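Long-range contacts in exoribonuclease II, mitochondrial (Candida glabrata, PDB 6F3H), which degrades RNA from its 3' end as a metal-binding exoribonuclease, the nuclease component of the mitochondrial RNA degradosome: residues K150-I155 with R175-L180; L614-C619 with L694-P699; G630-Y635 with N690-T695. The protein carries 1 engineered substitution. All blocks are in the same frame, centred on the assembly; numbering follows the deposited sequence.

Contact 1: K150-I155 with R175-L180; sequences KKLELI and RIIKNL
The ammonium group of Lys151, on helix 123-159, reaches across to the C-terminal turn of helix 170-178 and donates a hydrogen bond to a backbone carbonyl, with NZ 2.8 Å from O of Ile177. The C=O...NZ angle is 152° and the nitrogen stands above the carbonyl plane. A positive charge at a helix C-terminus probably also interacts favourably with the helix dipole. The aliphatic part of Lys151 crosses Ile177 obliquely, CB lying 3.9 Å from CD1 and CD 3.9 Å from CG2 of Ile177. Beside it, Ile155 offers CG2 to two partners at once, Leu180 CD2 at 3.8 Å and Ile176 CG2 at 4.0 Å.

Torsions account for this reach. In Lys151, CG is anti to the carbonyl carbon (chi1 -54°) and the chain beyond is extended, so NZ is carried the full span. Asn179 is the first residue to leave helical backbone angles, and Leu180, with an extended psi of 132°, then points its side chain back at Ile155.

Further out, Ile177 packs on Thr214 and Thr218 of helix 212-226, Leu180 on Tyr194 and Val198 of helix 193-200, and Leu152 and Ile155 on Trp231 of strand 231-237.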
loop_
_atom_site.group_PDB
_atom_site.type_symbol
_atom_site.label_atom_id
_atom_site.label_comp_id
_atom_site.label_asym_id
_atom_site.label_seq_id
_atom_site.Cartn_x
_atom_site.Cartn_y
_atom_site.Cartn_z
ATOM N N LYS A 150 -22.432 19.397 10.711
ATOM C CA LYS A 150 -22.336 19.890 12.068
ATOM C C LYS A 150 -21.604 18.886 12.948
ATOM O O LYS A 150 -20.715 19.263 13.717
ATOM C CB LYS A 150 -23.735 20.206 12.594
ATOM N N LYS A 151 -21.898 17.598 12.815
ATOM C CA LYS A 151 -21.161 16.634 13.627
ATOM C C LYS A 151 -19.683 16.638 13.263
ATOM O O LYS A 151 -18.820 16.695 14.145
ATOM C CB LYS A 151 -21.754 15.239 13.445
ATOM C CG LYS A 151 -23.262 15.152 13.712
ATOM C CD LYS A 151 -23.840 13.778 13.367
ATOM C CE LYS A 151 -25.242 13.583 13.942
ATOM N NZ LYS A 151 -25.913 12.322 13.479
ATOM N N LEU A 152 -19.384 16.630 11.956
ATOM C CA LEU A 152 -18.009 16.615 11.467
ATOM C C LEU A 152 -17.188 17.735 12.067
ATOM O O LEU A 152 -16.080 17.515 12.557
ATOM C CB LEU A 152 -17.992 16.719 9.943
ATOM C CG LEU A 152 -18.294 15.377 9.290
ATOM C CD1 LEU A 152 -18.485 15.419 7.805
ATOM C CD2 LEU A 152 -17.159 14.510 9.618
ATOM N N GLU A 153 -17.715 18.949 12.040
ATOM C CA GLU A 153 -16.994 20.032 12.689
ATOM C C GLU A 153 -16.796 19.719 14.168
ATOM O O GLU A 153 -15.748 20.024 14.751
ATOM C CB GLU A 153 -17.747 21.352 12.505
ATOM N N LEU A 154 -17.776 19.060 14.778
ATOM C CA LEU A 154 -17.718 18.835 16.215
ATOM C C LEU A 154 -16.697 17.767 16.563
ATOM O O LEU A 154 -15.718 18.031 17.270
ATOM C CB LEU A 154 -19.096 18.443 16.739
ATOM C CG LEU A 154 -19.168 18.160 18.245
ATOM C CD1 LEU A 154 -18.304 19.095 19.101
ATOM C CD2 LEU A 154 -20.605 18.274 18.677
ATOM N N ILE A 155 -16.917 16.543 16.086
ATOM C CA ILE A 155 -15.983 15.509 16.461
ATOM C C ILE A 155 -14.632 15.779 15.873
ATOM O O ILE A 155 -13.644 15.259 16.385
ATOM C CB ILE A 155 -16.509 14.136 16.055
ATOM C CG1 ILE A 155 -16.908 14.126 14.585
ATOM C CG2 ILE A 155 -17.692 13.832 16.854
ATOM C CD1 ILE A 155 -15.803 13.955 13.607
ATOM N N ARG A 175 -19.473 5.362 11.960
ATOM C CA ARG A 175 -20.222 4.880 13.116
ATOM C C ARG A 175 -20.474 6.011 14.098
ATOM O O ARG A 175 -21.593 6.185 14.587
ATOM C CB ARG A 175 -19.460 3.748 13.800
ATOM C CG ARG A 175 -19.788 2.400 13.231
ATOM C CD ARG A 175 -19.096 1.266 13.941
ATOM N NE ARG A 175 -18.745 0.273 12.941
ATOM C CZ ARG A 175 -17.517 0.107 12.477
ATOM N NH1 ARG A 175 -16.524 0.847 12.956
ATOM N NH2 ARG A 175 -17.281 -0.803 11.546
ATOM N N ILE A 176 -19.454 6.820 14.353
ATOM C CA ILE A 176 -19.610 7.935 15.270
ATOM C C ILE A 176 -20.681 8.882 14.775
ATOM O O ILE A 176 -21.491 9.399 15.554
ATOM C CB ILE A 176 -18.268 8.652 15.429
ATOM C CG1 ILE A 176 -17.254 7.675 15.994
ATOM C CG2 ILE A 176 -18.421 9.903 16.258
ATOM C CD1 ILE A 176 -15.959 8.294 16.270
ATOM N N ILE A 177 -20.686 9.152 13.479
ATOM C CA ILE A 177 -21.676 10.069 12.942
ATOM C C ILE A 177 -23.076 9.546 13.210
ATOM O O ILE A 177 -23.954 10.267 13.689
ATOM C CB ILE A 177 -21.434 10.273 11.443
ATOM C CG1 ILE A 177 -20.071 10.915 11.206
ATOM C CG2 ILE A 177 -22.500 11.138 10.888
ATOM C CD1 ILE A 177 -19.848 12.151 11.999
ATOM N N LYS A 178 -23.287 8.264 12.969
ATOM C CA LYS A 178 -24.612 7.708 13.172
ATOM C C LYS A 178 -25.019 7.759 14.638
ATOM O O LYS A 178 -26.125 8.204 14.966
ATOM C CB LYS A 178 -24.633 6.277 12.650
ATOM C CG LYS A 178 -25.848 5.514 13.055
ATOM C CD LYS A 178 -26.992 5.906 12.182
ATOM C CE LYS A 178 -27.946 4.758 11.986
ATOM N NZ LYS A 178 -28.775 5.017 10.776
ATOM N N ASN A 179 -24.114 7.370 15.536
ATOM C CA ASN A 179 -24.430 7.095 16.934
ATOM C C ASN A 179 -24.325 8.318 17.818
ATOM O O ASN A 179 -24.199 8.179 19.038
ATOM C CB ASN A 179 -23.518 5.995 17.476
ATOM C CG ASN A 179 -23.811 4.655 16.857
ATOM O OD1 ASN A 179 -24.948 4.395 16.457
ATOM N ND2 ASN A 179 -22.791 3.798 16.752
ATOM N N LEU A 180 -24.394 9.509 17.248
ATOM C CA LEU A 180 -24.119 10.712 18.005
ATOM C C LEU A 180 -25.324 11.631 18.002
ATOM O O LEU A 180 -25.886 11.908 16.941
ATOM C CB LEU A 180 -22.908 11.440 17.444
ATOM C CG LEU A 180 -22.479 12.594 18.340
ATOM C CD1 LEU A 180 -21.938 12.100 19.671
ATOM C CD2 LEU A 180 -21.419 13.373 17.639
#

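Contact 2: L614-C619 with L694-P699; sequences LTNKLC and LTVTSP. With nucleotides of chain C.
Within the RNB domain, the catalytic module of the RNase II family, helix 603-625 holds the loop 694-699 that leads toward helix 703-716, and Asn616 is the pivot. Its backbone and its amide both bind main chain, so the loop is held at Leu694 and again at Val696. Leu694 N donates to Asn616 O at 3.2 Å, nearly straight at 163°, although the donor lies well above the carbonyl plane. Asn616 CG is anti to its own carbonyl carbon (chi1 -72°), which brings the amide up to the backbone of Val696 and the side chain of Thr697: Val696 N reaches Asn616 OD1 at 2.7 Å and 159°, and Thr697 N adds a weak bond to the same oxygen. On the other arm of the amide, Asn616 ND2 makes a weak bond of 3.4 Å to Thr697 OG1 and another bond to the hydroxyl of Tyr693.

Apolar contacts flank this polar centre. Cys619 CB meets Leu694 CD2 at 3.8 Å, while Cys619 SG lies 3.9 Å from Val696 CG2, and Thr615 abuts the methyl of Thr697.

Asp705 also binds the loop, through Thr695 OG1 and Ser698 N. The loop meets RNA too, close to the metal site: the Thr697 side chain is about 6 Å from that of the magnesium ligand Asp410, and its OG1 donates to OP1 of A5 of chain C at 2.5 Å.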
loop_
_atom_site.group_PDB
_atom_site.type_symbol
_atom_site.label_atom_id
_atom_site.label_comp_id
_atom_site.label_asym_id
_atom_site.label_seq_id
_atom_site.Cartn_x
_atom_site.Cartn_y
_atom_site.Cartn_z
ATOM N N LEU A 614 5.586 -21.163 1.194
ATOM C CA LEU A 614 5.122 -22.390 1.800
ATOM C C LEU A 614 4.921 -22.211 3.291
ATOM O O LEU A 614 3.872 -22.566 3.828
ATOM C CB LEU A 614 6.113 -23.495 1.530
ATOM C CG LEU A 614 5.665 -24.703 2.347
ATOM C CD1 LEU A 614 4.281 -25.183 1.886
ATOM C CD2 LEU A 614 6.705 -25.793 2.269
ATOM N N THR A 615 5.899 -21.610 3.957
ATOM C CA THR A 615 5.788 -21.311 5.378
ATOM C C THR A 615 4.518 -20.557 5.685
ATOM O O THR A 615 3.829 -20.839 6.667
ATOM C CB THR A 615 6.953 -20.435 5.795
ATOM O OG1 THR A 615 8.170 -21.023 5.340
ATOM C CG2 THR A 615 6.964 -20.251 7.287
ATOM N N ASN A 616 4.230 -19.542 4.878
ATOM C CA ASN A 616 3.067 -18.726 5.135
ATOM C C ASN A 616 1.796 -19.512 4.870
ATOM O O ASN A 616 0.818 -19.372 5.611
ATOM C CB ASN A 616 3.147 -17.466 4.295
ATOM C CG ASN A 616 4.191 -16.520 4.807
ATOM O OD1 ASN A 616 4.379 -16.393 6.012
ATOM N ND2 ASN A 616 4.880 -15.846 3.900
ATOM N N LYS A 617 1.803 -20.383 3.851
ATOM C CA LYS A 617 0.640 -21.232 3.620
ATOM C C LYS A 617 0.378 -22.126 4.817
ATOM O O LYS A 617 -0.772 -22.328 5.212
ATOM C CB LYS A 617 0.818 -22.103 2.380
ATOM C CG LYS A 617 0.553 -21.418 1.075
ATOM C CD LYS A 617 0.430 -22.453 -0.027
ATOM C CE LYS A 617 1.782 -23.039 -0.461
ATOM N NZ LYS A 617 1.643 -23.857 -1.711
ATOM N N LEU A 618 1.430 -22.670 5.415
ATOM C CA LEU A 618 1.223 -23.647 6.475
ATOM C C LEU A 618 0.703 -23.004 7.752
ATOM O O LEU A 618 -0.137 -23.592 8.440
ATOM C CB LEU A 618 2.515 -24.397 6.752
ATOM C CG LEU A 618 2.807 -25.397 5.631
ATOM C CD1 LEU A 618 4.118 -26.120 5.861
ATOM C CD2 LEU A 618 1.649 -26.370 5.456
ATOM N N CYS A 619 1.176 -21.803 8.096
ATOM C CA CYS A 619 0.632 -21.167 9.293
ATOM C C CYS A 619 -0.827 -20.828 9.131
ATOM O O CYS A 619 -1.549 -20.721 10.129
ATOM C CB CYS A 619 1.395 -19.917 9.668
ATOM S SG CYS A 619 2.867 -20.317 10.497
ATOM N N LEU A 694 -1.150 -16.795 5.402
ATOM C CA LEU A 694 -0.975 -15.989 6.603
ATOM C C LEU A 694 0.504 -15.693 6.766
ATOM O O LEU A 694 1.296 -16.616 6.960
ATOM C CB LEU A 694 -1.527 -16.722 7.826
ATOM C CG LEU A 694 -1.475 -16.008 9.177
ATOM C CD1 LEU A 694 -2.826 -16.075 9.835
ATOM C CD2 LEU A 694 -0.440 -16.612 10.109
ATOM N N THR A 695 0.877 -14.419 6.698
ATOM C CA THR A 695 2.279 -14.049 6.554
ATOM C C THR A 695 2.927 -13.939 7.924
ATOM O O THR A 695 2.458 -13.186 8.778
ATOM C CB THR A 695 2.440 -12.732 5.787
ATOM O OG1 THR A 695 1.850 -11.666 6.532
ATOM C CG2 THR A 695 1.788 -12.817 4.430
ATOM N N VAL A 696 4.020 -14.679 8.113
ATOM C CA VAL A 696 4.736 -14.751 9.382
ATOM C C VAL A 696 6.233 -14.556 9.170
ATOM O O VAL A 696 7.002 -14.413 10.127
ATOM C CB VAL A 696 4.470 -16.098 10.048
ATOM C CG1 VAL A 696 3.113 -16.106 10.688
ATOM C CG2 VAL A 696 4.547 -17.153 8.995
ATOM N N THR A 697 6.658 -14.580 7.916
ATOM C CA THR A 697 8.069 -14.577 7.590
ATOM C C THR A 697 8.752 -13.239 7.797
ATOM O O THR A 697 9.984 -13.195 7.758
ATOM C CB THR A 697 8.221 -14.982 6.140
ATOM O OG1 THR A 697 7.463 -14.086 5.322
ATOM C CG2 THR A 697 7.688 -16.370 5.955
ATOM N N SER A 698 8.012 -12.148 7.983
ATOM C CA SER A 698 8.618 -10.818 8.082
ATOM C C SER A 698 8.037 -10.018 9.232
ATOM O O SER A 698 7.470 -8.949 9.040
ATOM C CB SER A 698 8.422 -10.065 6.776
ATOM O OG SER A 698 8.522 -10.966 5.720
ATOM N N PRO A 699 8.214 -10.483 10.461
ATOM C CA PRO A 699 7.619 -9.780 11.601
ATOM C C PRO A 699 8.259 -8.431 11.935
ATOM O O PRO A 699 7.717 -7.736 12.797
ATOM C CB PRO A 699 7.795 -10.778 12.750
ATOM C CG PRO A 699 8.981 -11.581 12.370
ATOM C CD PRO A 699 8.970 -11.673 10.877
ATOM P P A C 5 9.027 -12.666 2.165
ATOM O OP1 A C 5 9.045 -13.363 3.471
ATOM O OP2 A C 5 8.001 -11.611 1.923
ATOM O "O5'" A C 5 10.443 -11.986 1.995
ATOM C "C5'" A C 5 11.606 -12.783 2.083
ATOM C "C4'" A C 5 12.817 -12.090 1.528
ATOM O "O4'" A C 5 12.643 -11.845 0.112
ATOM C "C3'" A C 5 13.138 -10.724 2.105
ATOM O "O3'" A C 5 13.842 -10.813 3.323
ATOM C "C2'" A C 5 13.959 -10.099 0.996
ATOM O "O2'" A C 5 15.274 -10.633 0.994
ATOM C "C1'" A C 5 13.219 -10.614 -0.232
ATOM N N9 A C 5 12.127 -9.710 -0.556
ATOM C C8 A C 5 10.809 -9.761 -0.178
ATOM N N7 A C 5 10.098 -8.749 -0.609
ATOM C C5 A C 5 11.039 -7.999 -1.290
ATOM C C6 A C 5 10.939 -6.801 -1.996
ATOM N N6 A C 5 9.793 -6.121 -2.126
ATOM N N1 A C 5 12.082 -6.335 -2.558
ATOM C C2 A C 5 13.229 -7.026 -2.421
ATOM N N3 A C 5 13.456 -8.173 -1.784
ATOM C C4 A C 5 12.297 -8.580 -1.250
#

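Contact 3: G630-Y635 with N690-T695; sequences GVYRCY and NTAYLT. With nucleotides of chain C.
Two side chains set anti to their backbone nitrogens converge on one phosphate. In Tyr693, CG is anti to N (chi1 -171°), which extends the ring to the RNA; in Arg633, CG is likewise anti, but the chain bends at chi3 (-33°) and so swings the guanidinium to the same group. Tyr693 OH donates to OP1 of U4 of chain C at 2.5 Å, with that oxygen near the plane of the ring. Arg633 NH1 makes a weak, bent bond of 3.0 Å to OP2 of U4, which lies at the edge of the guanidinium. One face of this guanidinium is covered by Thr695 CG2, 3.3 Å above the plane and offset toward the rim. Arg633 NH2 has a weak bond to Tyr678 OH and lies close to the like-charged Arg702, a proximity that the RNA phosphates probably help to offset.

The backbones lock the two residues in place. Arg633 N donates to Tyr693 O at 2.9 Å, almost straight at 171° and nearly along the C=O axis. A water lies 2.9 Å from Arg633 O, to which it can donate, and accepts from Tyr693 N, also at 2.9 Å, bridging the two segments.

Next to Arg633 in the strand, the Tyr632 ring receives Leu694 CD1 over its centre in a CH-pi contact, 3.7 Å from the centroid, and Ala692 CB touches Tyr632 obliquely. Phe623 of helix 603-625 also packs on Tyr632.

The Arg633-Tyr693 backbone bond and the water thus join the loop 690-695 to strand 632-634, which in turn pairs antiparallel with strand 677-679 in a small two-stranded sheet. Arginine and tyrosine reading a phosphate rather than a base is consistent with the sequence-independent RNA-binding channel of RNB-family exoribonucleases.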
loop_
_atom_site.group_PDB
_atom_site.type_symbol
_atom_site.label_atom_id
_atom_site.label_comp_id
_atom_site.label_asym_id
_atom_site.label_seq_id
_atom_site.Cartn_x
_atom_site.Cartn_y
_atom_site.Cartn_z
ATOM N N GLY A 630 -5.870 -14.627 13.364
ATOM C CA GLY A 630 -4.701 -14.184 12.636
ATOM C C GLY A 630 -5.081 -13.229 11.522
ATOM O O GLY A 630 -6.230 -13.171 11.090
ATOM N N VAL A 631 -4.068 -12.521 11.033
ATOM C CA VAL A 631 -4.200 -11.596 9.918
ATOM C C VAL A 631 -3.795 -12.321 8.649
ATOM O O VAL A 631 -2.611 -12.565 8.418
ATOM C CB VAL A 631 -3.320 -10.366 10.114
ATOM C CG1 VAL A 631 -3.596 -9.381 9.012
ATOM C CG2 VAL A 631 -3.542 -9.792 11.491
ATOM N N TYR A 632 -4.755 -12.590 7.791
ATOM C CA TYR A 632 -4.476 -13.307 6.563
ATOM C C TYR A 632 -4.271 -12.314 5.442
ATOM O O TYR A 632 -4.563 -11.131 5.582
ATOM C CB TYR A 632 -5.614 -14.275 6.219
ATOM C CG TYR A 632 -5.941 -15.230 7.343
ATOM C CD1 TYR A 632 -6.552 -14.783 8.508
ATOM C CD2 TYR A 632 -5.610 -16.581 7.252
ATOM C CE1 TYR A 632 -6.835 -15.650 9.551
ATOM C CE2 TYR A 632 -5.886 -17.465 8.297
ATOM C CZ TYR A 632 -6.505 -16.994 9.449
ATOM O OH TYR A 632 -6.811 -17.836 10.516
ATOM N N ARG A 633 -3.761 -12.804 4.321
ATOM C CA ARG A 633 -3.629 -12.012 3.117
ATOM C C ARG A 633 -4.372 -12.774 2.035
ATOM O O ARG A 633 -4.052 -13.936 1.768
ATOM C CB ARG A 633 -2.166 -11.812 2.732
ATOM C CG ARG A 633 -2.017 -11.410 1.271
ATOM C CD ARG A 633 -0.599 -11.078 0.880
ATOM N NE ARG A 633 0.132 -10.476 1.978
ATOM C CZ ARG A 633 1.446 -10.306 1.973
ATOM N NH1 ARG A 633 2.152 -10.712 0.917
ATOM N NH2 ARG A 633 2.047 -9.752 3.029
ATOM N N CYS A 634 -5.341 -12.119 1.400
ATOM C CA CYS A 634 -6.314 -12.783 0.548
ATOM C C CYS A 634 -6.311 -12.136 -0.814
ATOM O O CYS A 634 -5.764 -11.053 -1.005
ATOM C CB CYS A 634 -7.726 -12.741 1.140
ATOM S SG CYS A 634 -7.741 -12.910 2.922
ATOM N N TYR A 635 -6.924 -12.825 -1.767
ATOM C CA TYR A 635 -7.051 -12.292 -3.113
ATOM C C TYR A 635 -8.288 -12.937 -3.709
ATOM O O TYR A 635 -8.348 -14.168 -3.801
ATOM C CB TYR A 635 -5.806 -12.576 -3.960
ATOM C CG TYR A 635 -5.908 -12.077 -5.384
ATOM C CD1 TYR A 635 -6.721 -12.719 -6.297
ATOM C CD2 TYR A 635 -5.205 -10.966 -5.820
ATOM C CE1 TYR A 635 -6.854 -12.273 -7.593
ATOM C CE2 TYR A 635 -5.341 -10.507 -7.134
ATOM C CZ TYR A 635 -6.172 -11.178 -8.012
ATOM O OH TYR A 635 -6.353 -10.788 -9.321
ATOM N N ASN A 690 -4.939 -22.204 -3.892
ATOM C CA ASN A 690 -6.370 -22.263 -3.667
ATOM C C ASN A 690 -6.639 -22.284 -2.183
ATOM O O ASN A 690 -7.612 -22.878 -1.729
ATOM C CB ASN A 690 -6.972 -23.502 -4.312
ATOM C CG ASN A 690 -6.186 -24.741 -3.991
ATOM O OD1 ASN A 690 -5.064 -24.918 -4.462
ATOM N ND2 ASN A 690 -6.751 -25.593 -3.146
ATOM N N THR A 691 -5.740 -21.714 -1.406
ATOM C CA THR A 691 -5.840 -21.877 0.026
ATOM C C THR A 691 -5.491 -20.573 0.733
ATOM O O THR A 691 -4.941 -19.636 0.140
ATOM C CB THR A 691 -4.979 -23.056 0.487
ATOM O OG1 THR A 691 -5.377 -23.416 1.813
ATOM C CG2 THR A 691 -3.469 -22.742 0.425
ATOM N N ALA A 692 -5.849 -20.522 2.016
ATOM C CA ALA A 692 -5.527 -19.389 2.866
ATOM C C ALA A 692 -4.016 -19.141 2.916
ATOM O O ALA A 692 -3.211 -20.010 2.591
ATOM C CB ALA A 692 -6.060 -19.625 4.278
ATOM N N TYR A 693 -3.640 -17.927 3.330
ATOM C CA TYR A 693 -2.247 -17.473 3.336
ATOM C C TYR A 693 -2.068 -16.504 4.489
ATOM O O TYR A 693 -2.769 -15.494 4.545
ATOM C CB TYR A 693 -1.905 -16.797 2.014
ATOM C CG TYR A 693 -0.451 -16.475 1.795
ATOM C CD1 TYR A 693 0.428 -17.455 1.355
ATOM C CD2 TYR A 693 0.031 -15.179 1.936
ATOM C CE1 TYR A 693 1.756 -17.172 1.122
ATOM C CE2 TYR A 693 1.360 -14.881 1.695
ATOM C CZ TYR A 693 2.220 -15.887 1.286
ATOM O OH TYR A 693 3.551 -15.617 1.040
ATOM N N LEU A 694 -1.150 -16.795 5.402
ATOM C CA LEU A 694 -0.975 -15.989 6.603
ATOM C C LEU A 694 0.504 -15.693 6.766
ATOM O O LEU A 694 1.296 -16.616 6.960
ATOM C CB LEU A 694 -1.527 -16.722 7.826
ATOM C CG LEU A 694 -1.475 -16.008 9.177
ATOM C CD1 LEU A 694 -2.826 -16.075 9.835
ATOM C CD2 LEU A 694 -0.440 -16.612 10.109
ATOM N N THR A 695 0.877 -14.419 6.698
ATOM C CA THR A 695 2.279 -14.049 6.554
ATOM C C THR A 695 2.927 -13.939 7.924
ATOM O O THR A 695 2.458 -13.186 8.778
ATOM C CB THR A 695 2.440 -12.732 5.787
ATOM O OG1 THR A 695 1.850 -11.666 6.532
ATOM C CG2 THR A 695 1.788 -12.817 4.430
ATOM P P U C 4 4.652 -12.657 -0.711
ATOM O OP1 U C 4 4.285 -13.244 0.591
ATOM O OP2 U C 4 4.474 -11.212 -0.947
ATOM O "O5'" U C 4 6.180 -12.952 -0.887
ATOM C "C5'" U C 4 6.611 -14.284 -0.996
ATOM C "C4'" U C 4 8.074 -14.289 -1.215
ATOM O "O4'" U C 4 8.352 -13.833 -2.561
ATOM C "C3'" U C 4 8.828 -13.310 -0.351
ATOM O "O3'" U C 4 9.001 -13.743 0.981
ATOM C "C2'" U C 4 10.109 -13.112 -1.140
ATOM O "O2'" U C 4 10.974 -14.225 -0.984
ATOM C "C1'" U C 4 9.569 -13.115 -2.573
ATOM N N1 U C 4 9.316 -11.739 -3.056
ATOM C C2 U C 4 10.381 -11.116 -3.674
ATOM O O2 U C 4 11.456 -11.659 -3.843
ATOM N N3 U C 4 10.142 -9.844 -4.104
ATOM C C4 U C 4 8.964 -9.148 -3.964
ATOM O O4 U C 4 8.916 -7.998 -4.413
ATOM C C5 U C 4 7.901 -9.853 -3.302
ATOM C C6 U C 4 8.107 -11.096 -2.879
HETATM O O HOH W 1 -5.539 -15.718 3.436
#

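In the fold
Contacts 2 and 3 lie within the RNB domain, with centres 9 Å apart, and share Leu694 and Thr695: one loop is held by helix 603-625 in contact 2 and by strand 632-634 in contact 3. They also meet directly, where the Lys617 side chain packs on Tyr693 and Thr691. All their touching residues are buried, and both combine backbone hydrogen bonds with side chains that bind RNA phosphates, A5 in one and U4 in the other. Contact 1, about 23 Å from the RNA at its nearest atom, is mostly buried but includes an exposed residue; it joins helix 123-159 to the end of helix 170-178 and the residues just after it through aliphatic packing and one lysine-to-carbonyl bond.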